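Side-chain contact in P43 (Trichuris muris, PDB 6QIX), which is the major secreted protein of the whipworm, tethering to matrix and inhibiting interleukin-13 function: residues D170-E175 with P184-P189. Sequence-based numbering, arbitrary orientation.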
ATOM      1  N   ASP A 170      -8.380  11.039 -14.141  1.00 19.37           N
ATOM      2  CA  ASP A 170      -9.325  12.146 -14.222  1.00 20.89           C
ATOM      3  C   ASP A 170     -10.792  11.707 -14.349  1.00 20.44           C
ATOM      4  O   ASP A 170     -11.693  12.572 -14.352  1.00 22.77           O
ATOM      5  CB  ASP A 170      -8.963  13.030 -15.429  1.00 26.17           C
ATOM      6  CG  ASP A 170      -7.566  13.636 -15.347  1.00 34.97           C
ATOM      7  OD1 ASP A 170      -7.006  13.814 -14.244  1.00 37.18           O
ATOM      8  OD2 ASP A 170      -7.023  13.976 -16.424  1.00 38.79           O
ATOM      9  N   TYR A 171     -11.054  10.413 -14.527  1.00 18.98           N
ATOM     10  CA  TYR A 171     -12.401   9.886 -14.680  1.00 18.14           C
ATOM     11  C   TYR A 171     -12.839   9.193 -13.402  1.00 16.74           C
ATOM     12  O   TYR A 171     -12.038   8.526 -12.741  1.00 16.14           O
ATOM     13  CB  TYR A 171     -12.471   8.913 -15.890  1.00 20.09           C
ATOM     14  CG  TYR A 171     -12.368   9.667 -17.197  1.00 19.26           C
ATOM     15  CD1 TYR A 171     -13.509  10.041 -17.901  1.00 19.10           C
ATOM     16  CD2 TYR A 171     -11.146  10.021 -17.725  1.00 20.47           C
ATOM     17  CE1 TYR A 171     -13.418  10.756 -19.043  1.00 21.23           C
ATOM     18  CE2 TYR A 171     -11.062  10.745 -18.888  1.00 22.81           C
ATOM     19  CZ  TYR A 171     -12.196  11.101 -19.537  1.00 24.77           C
ATOM     20  OH  TYR A 171     -12.146  11.817 -20.727  1.00 28.49           O
ATOM     21  N   GLU A 172     -14.134   9.344 -13.081  1.00 16.99           N
ATOM     22  CA  GLU A 172     -14.765   8.745 -11.919  1.00 15.83           C
ATOM     23  C   GLU A 172     -16.124   8.188 -12.317  1.00 14.79           C
ATOM     24  O   GLU A 172     -16.726   8.655 -13.290  1.00 16.63           O
ATOM     25  CB  GLU A 172     -14.947   9.797 -10.800  1.00 18.51           C
ATOM     26  CG  GLU A 172     -13.606  10.441 -10.391  1.00 22.81           C
ATOM     27  CD  GLU A 172     -13.672  11.474  -9.286  1.00 24.37           C
ATOM     28  OE1 GLU A 172     -14.789  11.710  -8.744  1.00 21.89           O
ATOM     29  OE2 GLU A 172     -12.571  12.042  -8.957  1.00 24.64           O
ATOM     30  N   PRO A 173     -16.632   7.205 -11.580  1.00 14.76           N
ATOM     31  CA  PRO A 173     -17.968   6.682 -11.925  1.00 16.45           C
ATOM     32  C   PRO A 173     -19.009   7.772 -11.810  1.00 15.83           C
ATOM     33  O   PRO A 173     -18.931   8.633 -10.921  1.00 18.86           O
ATOM     34  CB  PRO A 173     -18.194   5.573 -10.901  1.00 16.70           C
ATOM     35  CG  PRO A 173     -16.764   5.219 -10.423  1.00 18.53           C
ATOM     36  CD  PRO A 173     -16.078   6.541 -10.404  1.00 17.81           C
ATOM     37  N   ASN A 174     -19.970   7.763 -12.751  1.00 16.53           N
ATOM     38  CA  ASN A 174     -21.153   8.576 -12.537  1.00 17.80           C
ATOM     39  C   ASN A 174     -21.952   7.994 -11.374  1.00 19.88           C
ATOM     40  O   ASN A 174     -21.623   6.939 -10.815  1.00 18.53           O
ATOM     41  CB  ASN A 174     -22.020   8.683 -13.804  1.00 17.59           C
ATOM     42  CG  ASN A 174     -22.539   7.349 -14.321  1.00 20.12           C
ATOM     43  OD1 ASN A 174     -22.367   6.270 -13.735  1.00 20.66           O
ATOM     44  ND2 ASN A 174     -23.221   7.444 -15.473  1.00 20.70           N
ATOM     45  N   GLU A 175     -23.017   8.701 -10.998  1.00 20.76           N
ATOM     46  CA  GLU A 175     -23.711   8.327  -9.780  1.00 21.21           C
ATOM     47  C   GLU A 175     -24.277   6.918  -9.871  1.00 21.09           C
ATOM     48  O   GLU A 175     -24.326   6.205  -8.853  1.00 22.73           O
ATOM     49  CB  GLU A 175     -24.816   9.342  -9.487  1.00 23.87           C
ATOM     50  CG  GLU A 175     -25.265   9.334  -8.074  1.00 29.63           C
ATOM     51  CD  GLU A 175     -26.320  10.368  -7.786  1.00 29.98           C
ATOM     52  OE1 GLU A 175     -26.313  11.465  -8.425  1.00 31.28           O
ATOM     53  OE2 GLU A 175     -27.170  10.054  -6.931  1.00 26.20           O
ATOM     54  N   PRO A 184     -15.315  18.218 -13.040  1.00 29.30           N
ATOM     55  CA  PRO A 184     -14.409  19.390 -12.988  1.00 29.77           C
ATOM     56  C   PRO A 184     -13.200  19.102 -12.120  1.00 29.13           C
ATOM     57  O   PRO A 184     -13.290  18.395 -11.117  1.00 28.85           O
ATOM     58  CB  PRO A 184     -15.276  20.508 -12.384  1.00 31.60           C
ATOM     59  CG  PRO A 184     -16.701  20.052 -12.620  1.00 32.93           C
ATOM     60  CD  PRO A 184     -16.666  18.527 -12.552  1.00 33.59           C
ATOM     61  N   ALA A 185     -12.050  19.626 -12.525  1.00 28.12           N
ATOM     62  CA  ALA A 185     -10.831  19.360 -11.762  1.00 28.86           C
ATOM     63  C   ALA A 185     -11.020  19.723 -10.293  1.00 27.35           C
ATOM     64  O   ALA A 185     -11.559  20.787  -9.968  1.00 29.49           O
ATOM     65  CB  ALA A 185      -9.663  20.160 -12.348  1.00 34.11           C
ATOM     66  N   HIS A 186     -10.530  18.842  -9.391  1.00 25.87           N
ATOM     67  CA  HIS A 186     -10.700  19.100  -7.954  1.00 28.72           C
ATOM     68  C   HIS A 186      -9.816  20.232  -7.449  1.00 26.59           C
ATOM     69  O   HIS A 186     -10.158  20.850  -6.436  1.00 27.54           O
ATOM     70  CB  HIS A 186     -10.428  17.855  -7.111  1.00 28.19           C
ATOM     71  CG  HIS A 186     -11.288  16.688  -7.470  1.00 30.37           C
ATOM     72  ND1 HIS A 186     -12.664  16.756  -7.490  1.00 31.02           N
ATOM     73  CD2 HIS A 186     -10.963  15.429  -7.838  1.00 32.14           C
ATOM     74  CE1 HIS A 186     -13.150  15.589  -7.885  1.00 34.01           C
ATOM     75  NE2 HIS A 186     -12.137  14.765  -8.095  1.00 32.65           N
ATOM     76  N   ASP A 187      -8.721  20.549  -8.146  1.00 27.15           N
ATOM     77  CA  ASP A 187      -7.850  21.688  -7.801  1.00 29.65           C
ATOM     78  C   ASP A 187      -7.536  21.736  -6.299  1.00 27.00           C
ATOM     79  O   ASP A 187      -7.808  22.710  -5.583  1.00 25.24           O
ATOM     80  CB  ASP A 187      -8.493  22.983  -8.284  1.00 33.65           C
ATOM     81  CG  ASP A 187      -7.633  24.172  -8.054  1.00 42.53           C
ATOM     82  OD1 ASP A 187      -6.399  24.042  -8.190  1.00 46.31           O
ATOM     83  OD2 ASP A 187      -8.209  25.231  -7.729  1.00 43.55           O
ATOM     84  N   CYS A 188      -6.921  20.655  -5.839  1.00 26.04           N
ATOM     85  CA  CYS A 188      -6.659  20.482  -4.430  1.00 27.16           C
ATOM     86  C   CYS A 188      -5.626  21.490  -3.950  1.00 28.00           C
ATOM     87  O   CYS A 188      -4.747  21.898  -4.711  1.00 28.14           O
ATOM     88  CB  CYS A 188      -6.133  19.085  -4.134  1.00 27.81           C
ATOM     89  SG  CYS A 188      -7.350  17.810  -4.529  1.00 29.12           S
ATOM     90  N   PRO A 189      -5.719  21.901  -2.693  1.00 29.00           N
ATOM     91  CA  PRO A 189      -4.730  22.823  -2.138  1.00 27.75           C
ATOM     92  C   PRO A 189      -3.344  22.198  -2.079  1.00 27.29           C
ATOM     93  O   PRO A 189      -3.180  20.986  -1.999  1.00 28.39           O
ATOM     94  CB  PRO A 189      -5.274  23.112  -0.735  1.00 28.83           C
ATOM     95  CG  PRO A 189      -6.632  22.679  -0.708  1.00 28.93           C
ATOM     96  CD  PRO A 189      -6.786  21.591  -1.730  1.00 29.91           C
TER
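H186 and E172 join the two segments through a single histidine-carboxylate hydrogen bond, which ties the first strand of a two-stranded antiparallel hairpin, 172-173, to the loop leaving the second, 180-181; E172 also pairs with I181 through the backbone. Along 184-189 the contact falls entirely on H186, and the 62 Å² buried between the segments fits so narrow a bridge at the surface. The NE2 edge of the H186 ring faces the carboxylate of E172, the two planes turned 32° against each other and the side chains approaching from opposite directions. The bond is nearly straight, 173° at the hydrogen: H186 NE2 donates in its ring plane to the syn side of E172 OE2 at 2.9 Å, somewhat out of the carboxylate plane. From the other side E172 runs extended beyond CG (chi2 -179°), which carries the carboxylate to the edge of the ring; E172 CD sits in the ring plane, 3.8 Å from H186 NE2. The second oxygen, E172 OE1, is weakly hydrogen-bonded to H315 NE2, so the carboxylate lies between two histidines, and its negative charge would be expected to favour their protonation. Further along, D187 O accepts a hydrogen bond from K256 NZ, and C188 SG forms a disulfide with C259 SG.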